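Local coordinates for protein DR2417 (Deinococcus radiodurans, PDB 4XWW) that probably degrades RNA from the 5' end as an RNase J exonuclease with two active-site metal ions, and may also cut internally in RNA maturation, at residues E87-L93 / L114-K118; P65-L71 / I96-L100; S143-F149 / G160-P166. All coordinates share one frame; numbering follows the deposited sequence.

Contact 1: residues E87-L93 / L114-K118; sequences EDHIGGL and LVREK. With ZN (zinc ion), chain F; nucleotides of chain C.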
loop_
_atom_site.group_PDB
_atom_site.type_symbol
_atom_site.label_atom_id
_atom_site.label_comp_id
_atom_site.label_asym_id
_atom_site.label_seq_id
_atom_site.Cartn_x
_atom_site.Cartn_y
_atom_site.Cartn_z
ATOM N N GLU A 87 -19.813 7.766 -3.072
ATOM C CA GLU A 87 -19.247 8.801 -2.225
ATOM C C GLU A 87 -18.283 9.723 -2.949
ATOM O O GLU A 87 -18.156 10.868 -2.560
ATOM C CB GLU A 87 -18.538 8.174 -1.017
ATOM C CG GLU A 87 -19.508 7.635 0.034
ATOM C CD GLU A 87 -20.192 8.698 0.856
ATOM O OE1 GLU A 87 -19.821 9.880 0.762
ATOM O OE2 GLU A 87 -21.109 8.337 1.612
ATOM N N ASP A 88 -17.606 9.250 -3.988
ATOM C CA ASP A 88 -16.723 10.180 -4.703
ATOM C C ASP A 88 -17.484 11.038 -5.714
ATOM O O ASP A 88 -16.872 11.789 -6.484
ATOM C CB ASP A 88 -15.575 9.434 -5.399
ATOM C CG ASP A 88 -16.037 8.577 -6.542
ATOM O OD1 ASP A 88 -17.059 7.881 -6.382
ATOM O OD2 ASP A 88 -15.351 8.588 -7.588
ATOM N N HIS A 89 -18.821 10.967 -5.684
ATOM C CA HIS A 89 -19.632 11.914 -6.441
ATOM C C HIS A 89 -20.631 12.692 -5.589
ATOM O O HIS A 89 -21.040 13.769 -5.992
ATOM C CB HIS A 89 -20.355 11.188 -7.584
ATOM C CG HIS A 89 -19.405 10.538 -8.544
ATOM N ND1 HIS A 89 -19.113 11.083 -9.779
ATOM C CD2 HIS A 89 -18.632 9.435 -8.426
ATOM C CE1 HIS A 89 -18.234 10.312 -10.393
ATOM N NE2 HIS A 89 -17.925 9.307 -9.596
ATOM N N ILE A 90 -21.001 12.186 -4.412
ATOM C CA ILE A 90 -21.924 12.945 -3.565
ATOM C C ILE A 90 -21.430 13.266 -2.160
ATOM O O ILE A 90 -22.087 14.007 -1.433
ATOM C CB ILE A 90 -23.286 12.222 -3.417
ATOM C CG1 ILE A 90 -23.126 10.851 -2.769
ATOM C CG2 ILE A 90 -23.914 12.046 -4.788
ATOM C CD1 ILE A 90 -24.400 10.326 -2.162
ATOM N N GLY A 91 -20.277 12.728 -1.780
ATOM C CA GLY A 91 -19.826 12.847 -0.402
ATOM C C GLY A 91 -19.455 14.233 0.083
ATOM O O GLY A 91 -19.446 14.488 1.289
ATOM N N GLY A 92 -19.145 15.128 -0.846
ATOM C CA GLY A 92 -18.834 16.501 -0.492
ATOM C C GLY A 92 -20.022 17.449 -0.436
ATOM O O GLY A 92 -19.877 18.596 -0.045
ATOM N N LEU A 93 -21.202 16.982 -0.832
ATOM C CA LEU A 93 -22.359 17.876 -0.936
ATOM C C LEU A 93 -22.790 18.564 0.383
ATOM O O LEU A 93 -23.152 19.742 0.360
ATOM C CB LEU A 93 -23.538 17.111 -1.559
ATOM C CG LEU A 93 -23.250 16.690 -3.007
ATOM C CD1 LEU A 93 -24.343 15.821 -3.599
ATOM C CD2 LEU A 93 -23.015 17.919 -3.899
ATOM N N LEU A 114 -29.954 8.700 -1.109
ATOM C CA LEU A 114 -28.678 8.709 -0.401
ATOM C C LEU A 114 -28.269 10.134 -0.005
ATOM O O LEU A 114 -27.816 10.366 1.120
ATOM C CB LEU A 114 -27.603 8.039 -1.259
ATOM C CG LEU A 114 -27.813 6.534 -1.524
ATOM C CD1 LEU A 114 -26.828 5.997 -2.572
ATOM C CD2 LEU A 114 -27.669 5.728 -0.239
ATOM N N VAL A 115 -28.462 11.090 -0.909
ATOM C CA VAL A 115 -28.122 12.477 -0.609
ATOM C C VAL A 115 -29.041 13.030 0.474
ATOM O O VAL A 115 -28.580 13.698 1.399
ATOM C CB VAL A 115 -28.183 13.360 -1.879
ATOM C CG1 VAL A 115 -28.196 14.842 -1.534
ATOM C CG2 VAL A 115 -26.998 13.026 -2.784
ATOM N N ARG A 116 -30.336 12.731 0.365
ATOM C CA ARG A 116 -31.323 13.201 1.321
ATOM C C ARG A 116 -30.957 12.757 2.734
ATOM O O ARG A 116 -31.034 13.541 3.683
ATOM C CB ARG A 116 -32.719 12.683 0.931
ATOM C CG ARG A 116 -33.884 13.520 1.366
ATOM C CD ARG A 116 -35.200 12.918 0.843
ATOM N NE ARG A 116 -35.543 13.407 -0.490
ATOM C CZ ARG A 116 -35.646 12.651 -1.579
ATOM N NH1 ARG A 116 -35.440 11.340 -1.516
ATOM N NH2 ARG A 116 -35.968 13.213 -2.738
ATOM N N GLU A 117 -30.551 11.500 2.872
ATOM C CA GLU A 117 -30.158 10.974 4.173
ATOM C C GLU A 117 -28.883 11.649 4.679
ATOM O O GLU A 117 -28.751 11.962 5.865
ATOM C CB GLU A 117 -29.957 9.464 4.095
ATOM C CG GLU A 117 -29.968 8.786 5.440
ATOM C CD GLU A 117 -29.183 7.497 5.442
ATOM O OE1 GLU A 117 -28.644 7.138 6.512
ATOM O OE2 GLU A 117 -29.100 6.848 4.375
ATOM N N LYS A 118 -27.949 11.864 3.762
ATOM C CA LYS A 118 -26.689 12.533 4.058
ATOM C C LYS A 118 -26.944 13.941 4.576
ATOM O O LYS A 118 -26.400 14.340 5.604
ATOM C CB LYS A 118 -25.821 12.558 2.795
ATOM C CG LYS A 118 -24.350 12.884 2.993
ATOM C CD LYS A 118 -23.560 12.684 1.693
ATOM C CE LYS A 118 -23.169 11.222 1.477
ATOM N NZ LYS A 118 -22.035 10.816 2.360
HETATM ZN ZN ZN F . -16.462 7.737 -9.295
ATOM P P U C 4 -19.549 3.911 -1.938
ATOM O OP1 U C 4 -20.630 2.944 -2.228
ATOM O OP2 U C 4 -19.553 5.239 -2.591
ATOM O "O5'" U C 4 -19.525 4.083 -0.355
ATOM C "C5'" U C 4 -18.395 4.655 0.319
ATOM C "C4'" U C 4 -17.537 3.568 0.921
ATOM O "O4'" U C 4 -16.219 4.116 1.196
ATOM C "C3'" U C 4 -18.028 2.988 2.247
ATOM O "O3'" U C 4 -18.905 1.878 2.047
ATOM C "C2'" U C 4 -16.721 2.693 2.974
ATOM O "O2'" U C 4 -16.050 1.539 2.518
ATOM C "C1'" U C 4 -15.887 3.898 2.553
ATOM N N1 U C 4 -16.207 5.119 3.304
ATOM C C2 U C 4 -15.345 5.493 4.316
ATOM O O2 U C 4 -14.344 4.860 4.602
ATOM N N3 U C 4 -15.700 6.641 4.978
ATOM C C4 U C 4 -16.801 7.436 4.743
ATOM O O4 U C 4 -16.981 8.442 5.430
ATOM C C5 U C 4 -17.644 6.980 3.680
ATOM C C6 U C 4 -17.325 5.865 3.014
ATOM P P U C 3 -15.776 3.968 -7.286
ATOM O OP1 U C 3 -16.247 3.117 -8.402
ATOM O OP2 U C 3 -15.681 5.434 -7.467
ATOM O "O5'" U C 3 -16.692 3.653 -6.024
ATOM C "C5'" U C 3 -16.756 2.323 -5.487
ATOM C "C4'" U C 3 -16.713 2.380 -3.982
ATOM O "O4'" U C 3 -15.328 2.413 -3.539
ATOM C "C3'" U C 3 -17.393 3.600 -3.365
ATOM O "O3'" U C 3 -18.158 3.205 -2.239
ATOM C "C2'" U C 3 -16.222 4.484 -2.948
ATOM O "O2'" U C 3 -16.507 5.320 -1.844
ATOM C "C1'" U C 3 -15.170 3.439 -2.585
ATOM N N1 U C 3 -13.797 3.949 -2.670
ATOM C C2 U C 3 -12.965 3.736 -1.588
ATOM O O2 U C 3 -13.319 3.135 -0.589
ATOM N N3 U C 3 -11.701 4.250 -1.726
ATOM C C4 U C 3 -11.192 4.941 -2.804
ATOM O O4 U C 3 -10.027 5.340 -2.774
ATOM C C5 U C 3 -12.117 5.125 -3.879
ATOM C C6 U C 3 -13.359 4.639 -3.775
HETATM O O HOH W 1 -20.438 12.747 3.332
HETATM O O HOH W 2 -17.379 5.955 -9.571
#

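Contact 2: residues P65-L71 / I96-L100; sequences PRIDYLL and IFARL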
loop_
_atom_site.group_PDB
_atom_site.type_symbol
_atom_site.label_atom_id
_atom_site.label_comp_id
_atom_site.label_asym_id
_atom_site.label_seq_id
_atom_site.Cartn_x
_atom_site.Cartn_y
_atom_site.Cartn_z
ATOM N N PRO A 65 -13.645 19.163 -2.069
ATOM C CA PRO A 65 -13.008 20.107 -2.992
ATOM C C PRO A 65 -13.003 21.531 -2.482
ATOM O O PRO A 65 -13.921 21.939 -1.764
ATOM C CB PRO A 65 -13.868 20.007 -4.269
ATOM C CG PRO A 65 -14.784 18.851 -4.075
ATOM C CD PRO A 65 -14.925 18.657 -2.586
ATOM N N ARG A 66 -11.966 22.278 -2.845
ATOM C CA ARG A 66 -11.979 23.730 -2.699
ATOM C C ARG A 66 -13.038 24.299 -3.624
ATOM O O ARG A 66 -13.064 23.968 -4.800
ATOM C CB ARG A 66 -10.608 24.325 -3.029
ATOM C CG ARG A 66 -9.606 24.297 -1.867
ATOM C CD ARG A 66 -9.082 25.710 -1.574
ATOM N NE ARG A 66 -7.924 26.018 -2.406
ATOM C CZ ARG A 66 -7.553 27.239 -2.773
ATOM N NH1 ARG A 66 -6.479 27.396 -3.534
ATOM N NH2 ARG A 66 -8.249 28.300 -2.391
ATOM N N ILE A 67 -13.904 25.163 -3.104
ATOM C CA ILE A 67 -14.978 25.706 -3.932
ATOM C C ILE A 67 -14.889 27.217 -4.054
ATOM O O ILE A 67 -15.903 27.880 -4.320
ATOM C CB ILE A 67 -16.378 25.317 -3.399
ATOM C CG1 ILE A 67 -16.569 25.783 -1.956
ATOM C CG2 ILE A 67 -16.616 23.810 -3.562
ATOM C CD1 ILE A 67 -18.028 25.764 -1.503
ATOM N N ASP A 68 -13.679 27.756 -3.882
ATOM C CA ASP A 68 -13.431 29.189 -4.076
ATOM C C ASP A 68 -14.125 29.717 -5.325
ATOM O O ASP A 68 -14.741 30.787 -5.299
ATOM C CB ASP A 68 -11.935 29.486 -4.197
ATOM C CG ASP A 68 -11.134 28.983 -3.018
ATOM O OD1 ASP A 68 -11.380 27.844 -2.572
ATOM O OD2 ASP A 68 -10.247 29.724 -2.542
ATOM N N TYR A 69 -14.018 28.967 -6.419
ATOM C CA TYR A 69 -14.603 29.414 -7.682
ATOM C C TYR A 69 -16.119 29.576 -7.581
ATOM O O TYR A 69 -16.668 30.580 -8.037
ATOM C CB TYR A 69 -14.261 28.445 -8.816
ATOM C CG TYR A 69 -14.804 28.895 -10.159
ATOM C CD1 TYR A 69 -14.094 29.776 -10.963
ATOM C CD2 TYR A 69 -16.035 28.444 -10.612
ATOM C CE1 TYR A 69 -14.602 30.193 -12.188
ATOM C CE2 TYR A 69 -16.535 28.836 -11.819
ATOM C CZ TYR A 69 -15.822 29.707 -12.610
ATOM O OH TYR A 69 -16.356 30.108 -13.819
ATOM N N LEU A 70 -16.788 28.590 -6.990
ATOM C CA LEU A 70 -18.247 28.618 -6.861
ATOM C C LEU A 70 -18.717 29.729 -5.941
ATOM O O LEU A 70 -19.769 30.328 -6.168
ATOM C CB LEU A 70 -18.768 27.263 -6.361
ATOM C CG LEU A 70 -18.476 26.093 -7.302
ATOM C CD1 LEU A 70 -19.050 24.781 -6.777
ATOM C CD2 LEU A 70 -19.049 26.412 -8.655
ATOM N N LEU A 71 -17.937 30.011 -4.901
ATOM C CA LEU A 71 -18.254 31.115 -4.002
ATOM C C LEU A 71 -18.181 32.444 -4.729
ATOM O O LEU A 71 -19.026 33.309 -4.530
ATOM C CB LEU A 71 -17.307 31.117 -2.801
ATOM C CG LEU A 71 -17.445 29.883 -1.911
ATOM C CD1 LEU A 71 -16.269 29.778 -0.956
ATOM C CD2 LEU A 71 -18.757 29.953 -1.136
ATOM N N ILE A 96 -20.338 21.420 0.614
ATOM C CA ILE A 96 -20.533 22.364 -0.484
ATOM C C ILE A 96 -21.895 23.086 -0.390
ATOM O O ILE A 96 -21.946 24.325 -0.440
ATOM C CB ILE A 96 -20.392 21.637 -1.860
ATOM C CG1 ILE A 96 -18.977 21.054 -2.024
ATOM C CG2 ILE A 96 -20.782 22.586 -3.017
ATOM C CD1 ILE A 96 -18.845 20.001 -3.103
ATOM N N PHE A 97 -22.991 22.338 -0.246
ATOM C CA PHE A 97 -24.323 22.964 -0.245
ATOM C C PHE A 97 -24.506 23.937 0.928
ATOM O O PHE A 97 -25.236 24.914 0.808
ATOM C CB PHE A 97 -25.449 21.917 -0.207
ATOM C CG PHE A 97 -25.661 21.174 -1.508
ATOM C CD1 PHE A 97 -25.127 21.640 -2.702
ATOM C CD2 PHE A 97 -26.419 20.011 -1.531
ATOM C CE1 PHE A 97 -25.331 20.952 -3.896
ATOM C CE2 PHE A 97 -26.627 19.309 -2.721
ATOM C CZ PHE A 97 -26.086 19.787 -3.909
ATOM N N ALA A 98 -23.844 23.681 2.058
ATOM C CA ALA A 98 -23.997 24.555 3.227
ATOM C C ALA A 98 -23.457 25.961 2.969
ATOM O O ALA A 98 -23.875 26.922 3.623
ATOM C CB ALA A 98 -23.311 23.948 4.444
ATOM N N ARG A 99 -22.551 26.086 2.006
ATOM C CA ARG A 99 -21.892 27.362 1.755
ATOM C C ARG A 99 -22.428 28.103 0.522
ATOM O O ARG A 99 -21.962 29.195 0.203
ATOM C CB ARG A 99 -20.384 27.139 1.614
ATOM C CG ARG A 99 -19.752 26.466 2.828
ATOM C CD ARG A 99 -18.252 26.704 2.864
ATOM N NE ARG A 99 -17.950 28.133 2.918
ATOM C CZ ARG A 99 -16.737 28.654 2.759
ATOM N NH1 ARG A 99 -15.696 27.865 2.530
ATOM N NH2 ARG A 99 -16.569 29.969 2.823
ATOM N N LEU A 100 -23.414 27.520 -0.159
ATOM C CA LEU A 100 -23.942 28.100 -1.399
ATOM C C LEU A 100 -25.463 28.313 -1.378
ATOM O O LEU A 100 -26.167 27.745 -0.548
ATOM C CB LEU A 100 -23.547 27.203 -2.582
ATOM C CG LEU A 100 -22.046 27.151 -2.917
ATOM C CD1 LEU A 100 -21.760 26.046 -3.928
ATOM C CD2 LEU A 100 -21.536 28.495 -3.437
#

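Contact 3: residues S143-F149 / G160-P166; sequences SFVAEFF and GYILKTP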
loop_
_atom_site.group_PDB
_atom_site.type_symbol
_atom_site.label_atom_id
_atom_site.label_comp_id
_atom_site.label_asym_id
_atom_site.label_seq_id
_atom_site.Cartn_x
_atom_site.Cartn_y
_atom_site.Cartn_z
ATOM N N SER A 143 -29.069 28.795 -21.438
ATOM C CA SER A 143 -28.004 28.267 -22.284
ATOM C C SER A 143 -27.822 26.753 -22.224
ATOM O O SER A 143 -27.159 26.179 -23.084
ATOM C CB SER A 143 -26.666 28.935 -21.918
ATOM O OG SER A 143 -26.684 30.329 -22.176
ATOM N N PHE A 144 -28.405 26.118 -21.212
ATOM C CA PHE A 144 -28.138 24.711 -20.940
ATOM C C PHE A 144 -29.388 23.841 -20.899
ATOM O O PHE A 144 -30.373 24.179 -20.232
ATOM C CB PHE A 144 -27.418 24.558 -19.598
ATOM C CG PHE A 144 -26.043 25.143 -19.565
ATOM C CD1 PHE A 144 -24.983 24.482 -20.162
ATOM C CD2 PHE A 144 -25.796 26.324 -18.890
ATOM C CE1 PHE A 144 -23.704 25.007 -20.110
ATOM C CE2 PHE A 144 -24.517 26.853 -18.832
ATOM C CZ PHE A 144 -23.471 26.191 -19.441
ATOM N N VAL A 145 -29.325 22.708 -21.593
ATOM C CA VAL A 145 -30.287 21.629 -21.405
ATOM C C VAL A 145 -29.541 20.313 -21.205
ATOM O O VAL A 145 -28.619 19.993 -21.973
ATOM C CB VAL A 145 -31.250 21.505 -22.592
ATOM C CG1 VAL A 145 -32.156 20.298 -22.416
ATOM C CG2 VAL A 145 -32.063 22.791 -22.756
ATOM N N ALA A 146 -29.913 19.562 -20.164
ATOM C CA ALA A 146 -29.252 18.289 -19.875
ATOM C C ALA A 146 -30.215 17.124 -20.058
ATOM O O ALA A 146 -31.332 17.163 -19.548
ATOM C CB ALA A 146 -28.691 18.290 -18.453
ATOM N N GLU A 147 -29.766 16.099 -20.783
ATOM C CA GLU A 147 -30.548 14.898 -21.030
ATOM C C GLU A 147 -29.877 13.684 -20.392
ATOM O O GLU A 147 -28.728 13.370 -20.709
ATOM C CB GLU A 147 -30.719 14.664 -22.536
ATOM C CG GLU A 147 -31.644 13.474 -22.842
ATOM C CD GLU A 147 -31.766 13.158 -24.329
ATOM O OE1 GLU A 147 -31.352 13.987 -25.159
ATOM O OE2 GLU A 147 -32.256 12.061 -24.664
ATOM N N PHE A 148 -30.605 12.984 -19.528
ATOM C CA PHE A 148 -30.046 11.863 -18.785
ATOM C C PHE A 148 -30.179 10.574 -19.582
ATOM O O PHE A 148 -31.182 10.372 -20.254
ATOM C CB PHE A 148 -30.753 11.724 -17.430
ATOM C CG PHE A 148 -30.466 12.852 -16.473
ATOM C CD1 PHE A 148 -31.105 14.072 -16.604
ATOM C CD2 PHE A 148 -29.573 12.680 -15.427
ATOM C CE1 PHE A 148 -30.838 15.113 -15.728
ATOM C CE2 PHE A 148 -29.310 13.717 -14.544
ATOM C CZ PHE A 148 -29.948 14.933 -14.697
ATOM N N PHE A 149 -29.182 9.694 -19.508
ATOM C CA PHE A 149 -29.364 8.357 -20.065
ATOM C C PHE A 149 -28.663 7.310 -19.186
ATOM O O PHE A 149 -27.741 7.616 -18.424
ATOM C CB PHE A 149 -28.871 8.286 -21.516
ATOM C CG PHE A 149 -27.422 8.624 -21.678
ATOM C CD1 PHE A 149 -27.022 9.937 -21.886
ATOM C CD2 PHE A 149 -26.450 7.629 -21.622
ATOM C CE1 PHE A 149 -25.687 10.258 -22.038
ATOM C CE2 PHE A 149 -25.091 7.940 -21.763
ATOM C CZ PHE A 149 -24.705 9.261 -21.965
ATOM N N GLY A 160 -25.284 8.747 -17.385
ATOM C CA GLY A 160 -24.521 9.704 -18.154
ATOM C C GLY A 160 -25.481 10.813 -18.567
ATOM O O GLY A 160 -26.708 10.753 -18.302
ATOM N N TYR A 161 -24.954 11.857 -19.191
ATOM C CA TYR A 161 -25.844 12.909 -19.680
ATOM C C TYR A 161 -25.278 13.579 -20.923
ATOM O O TYR A 161 -24.072 13.576 -21.172
ATOM C CB TYR A 161 -26.121 13.973 -18.591
ATOM C CG TYR A 161 -24.868 14.670 -18.129
ATOM C CD1 TYR A 161 -24.107 14.140 -17.100
ATOM C CD2 TYR A 161 -24.426 15.839 -18.741
ATOM C CE1 TYR A 161 -22.930 14.753 -16.691
ATOM C CE2 TYR A 161 -23.258 16.455 -18.341
ATOM C CZ TYR A 161 -22.523 15.915 -17.309
ATOM O OH TYR A 161 -21.361 16.524 -16.921
ATOM N N ILE A 162 -26.179 14.148 -21.705
ATOM C CA ILE A 162 -25.803 15.033 -22.789
ATOM C C ILE A 162 -26.158 16.456 -22.395
ATOM O O ILE A 162 -27.319 16.761 -22.098
ATOM C CB ILE A 162 -26.500 14.649 -24.098
ATOM C CG1 ILE A 162 -26.122 13.202 -24.433
ATOM C CG2 ILE A 162 -26.119 15.637 -25.206
ATOM C CD1 ILE A 162 -26.825 12.570 -25.596
ATOM N N LEU A 163 -25.136 17.303 -22.345
ATOM C CA LEU A 163 -25.313 18.708 -22.049
ATOM C C LEU A 163 -25.322 19.493 -23.341
ATOM O O LEU A 163 -24.308 19.586 -24.031
ATOM C CB LEU A 163 -24.203 19.208 -21.124
ATOM C CG LEU A 163 -24.423 20.607 -20.559
ATOM C CD1 LEU A 163 -25.619 20.608 -19.609
ATOM C CD2 LEU A 163 -23.170 21.134 -19.871
ATOM N N LYS A 164 -26.483 20.044 -23.663
ATOM C CA LYS A 164 -26.681 20.761 -24.917
ATOM C C LYS A 164 -26.460 22.230 -24.647
ATOM O O LYS A 164 -27.089 22.800 -23.769
ATOM C CB LYS A 164 -28.070 20.465 -25.474
ATOM C CG LYS A 164 -28.340 18.951 -25.585
ATOM C CD LYS A 164 -29.813 18.598 -25.769
ATOM C CE LYS A 164 -30.002 17.084 -25.650
ATOM N NZ LYS A 164 -31.404 16.642 -25.943
ATOM N N THR A 165 -25.509 22.821 -25.361
ATOM C CA THR A 165 -25.064 24.183 -25.087
ATOM C C THR A 165 -25.098 24.985 -26.386
ATOM O O THR A 165 -25.259 24.405 -27.451
ATOM C CB THR A 165 -23.640 24.209 -24.504
ATOM O OG1 THR A 165 -22.687 24.140 -25.566
ATOM C CG2 THR A 165 -23.415 23.040 -23.535
ATOM N N PRO A 166 -24.938 26.321 -26.306
ATOM C CA PRO A 166 -24.911 27.105 -27.550
ATOM C C PRO A 166 -23.773 26.760 -28.528
ATOM O O PRO A 166 -23.859 27.123 -29.705
ATOM C CB PRO A 166 -24.740 28.546 -27.049
ATOM C CG PRO A 166 -25.316 28.528 -25.681
ATOM C CD PRO A 166 -24.998 27.189 -25.113
#

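Contact 1: residues E87-L93 / L114-K118
Lys-118 and Glu-87 form a salt bridge, their side chains crossing at a slant. NZ of Lys-118 donates to OE2 of Glu-87 at 2.7 Å, and OE2 receives it on its syn lone pair; the second bond, from NZ to OE1, is weak. Bends at chi3 (-83°) and chi4 (-76°) bring the ammonium beside Gly-91, where one water accepts from NZ and donates to the Gly-91 O. Beside the salt bridge, CG2 of Val-115 sits 3.8 Å from CD1 of Ile-90 and touches CG2 of the same residue, while Leu-93 crosses Val-115 at about a right angle. CD1 of Ile-90 also reaches CB of Leu-114. The backbone N-H of Glu-87 donates to OP2 of U4 of chain C, N to OP2 2.6 Å and nearly straight (172°). OD2 of Asp-88 and NE2 of His-89 each bind the zinc ion at 2.2 Å, with His-403 a further ligand, and a zinc-bound water donates to OP2 of U3 of chain C, joining metal and RNA. Helix 109-122 packs against the short helix 87-90 that carries the last two ligands of the HxHxDH motif, in one half of the metallo-beta-lactamase two-zinc site.

Contact 2: residues P65-L71 / I96-L100
Arg-99 and Leu-71 meet at the outer end of an apolar seam that belongs to the metallo-beta-lactamase fold, where the start of helix 68-72 packs against helix 93-97 and the type I turn from Phe-97 to Leu-100. Arg-99 can be followed outward. Its CB lies 4.1 Å from CD1 of Ile-67, a methyl that also comes near CD1 of Leu-100. The chain then bends at chi3 (59°), which swings the guanidinium back across Leu-71, whose CD1 sits 3.7 Å above the guanidinium plane, displaced toward the rim. At the tip CZ, NH1 and NH2 all lie within 4.0 Å of this one methyl, so one face of the flat group lies against it in a van der Waals contact, without a polar bond to the 65-71 segment.

Deeper in the seam the side-chain contacts are apolar. CG2 of Ile-67 meets CG1 of Ile-96 at 3.9 Å, and the CD1 methyl of Ile-96 reaches the Pro-65 ring at CD. Leu-100 stands at about a right angle to both Leu-70 and Leu-71 and divides its methyls between them: CD1 faces CB and CD1 of Leu-70, whereas CD2 lies 3.9 Å from CD2 of Leu-71. Trp-80 of strand 77-82 is touched by Leu-70, Ile-96 and Leu-100 alike, which places the seam against the mixed sheet that contains that strand. Ile-67 occupies the N-cap position of helix 68-72, and its carbonyl O accepts the backbone N-H of Leu-71 (O to N 3.0 Å). Besides the side-chain packing, two methyls approach backbone oxygens: CD2 of Leu-100 lies 3.7 Å from O of Leu-70, and CD2 of Leu-71 lies 3.6 Å from O of Arg-99.

Contact 3: residues S143-F149 / G160-P166
Val-145 and Lys-164 form the first of three hydrogen-bonded pairs in an antiparallel ladder; the others are Glu-147 with Ile-162 and Phe-149 with Gly-160. The N-to-C directions of the two strands differ by 159°, and each of these pairs exchanges two backbone bonds. The shortest runs from N of Lys-164 to O of Val-145 at 2.7 Å. At the Phe-149 end the geometry is less regular, since N of Phe-149 approaches O of Gly-160 from 41° out of the carbonyl plane. The non-hydrogen-bonded pairs, Ala-146 with Leu-163 and Phe-148 with Tyr-161, are flanked by CA-H...O contacts such as CA of Ala-146 to O of Ile-162 at 3.3 Å.

On the face of Val-145, Glu-147 and Ile-162, Lys-164 and Glu-147 form a salt bridge, NZ to OE1 at 2.8 Å, met on the anti side and somewhat out of the carboxylate plane. Both chains are extended beyond CG, which lets the charges meet diagonally across the ladder. Each has a second partner, Arg-194 for Glu-147 and Glu-137 for Lys-164.

One aromatic contact marks the Phe-149 end. With CG between its backbone N and carbonyl carbon (chi1 59°), Phe-149 folds over Gly-160, whose CA lies 4.0 Å from the ring centroid in a CH-pi contact. The same ring touches CG1 of Ile-162 through CE1 at 3.8 Å.

On the face of Ala-146 and Leu-163 the packing is apolar: CD2 of Leu-163 approaches CD1 of Phe-144 at 3.8 Å, and CD1 of Leu-163 reaches CB of Ala-146. Leu-163 touches Phe-37 of strand 34-39, and Phe-144 touches Val-44 of strand 42-46. This antiparallel beta hairpin belongs to one of the two mixed sheets of the metallo-beta-lactamase alpha-beta/beta-alpha sandwich.

All three contacts lie within the metallo-beta-lactamase part of the chain. Contacts 1 and 2 interlock along the chain: segment 65-71 comes first, then 87-93, 96-100 and 114-118, with helices 87-90 and 93-97 in succession and centres about 15 Å apart. One polypeptide run therefore leads from the zinc ligands of contact 1 to the apolar seam of contact 2. Both reach strand 77-82 of one mixed sheet, contact 1 also meeting helix 271-282 of the beta-CASP region. Contact 3 follows later in sequence, its centre about 22 Å from that of contact 1 and 23 Å from that of contact 2, in the other sheet. Of the three, only contact 1 directly holds metal and RNA.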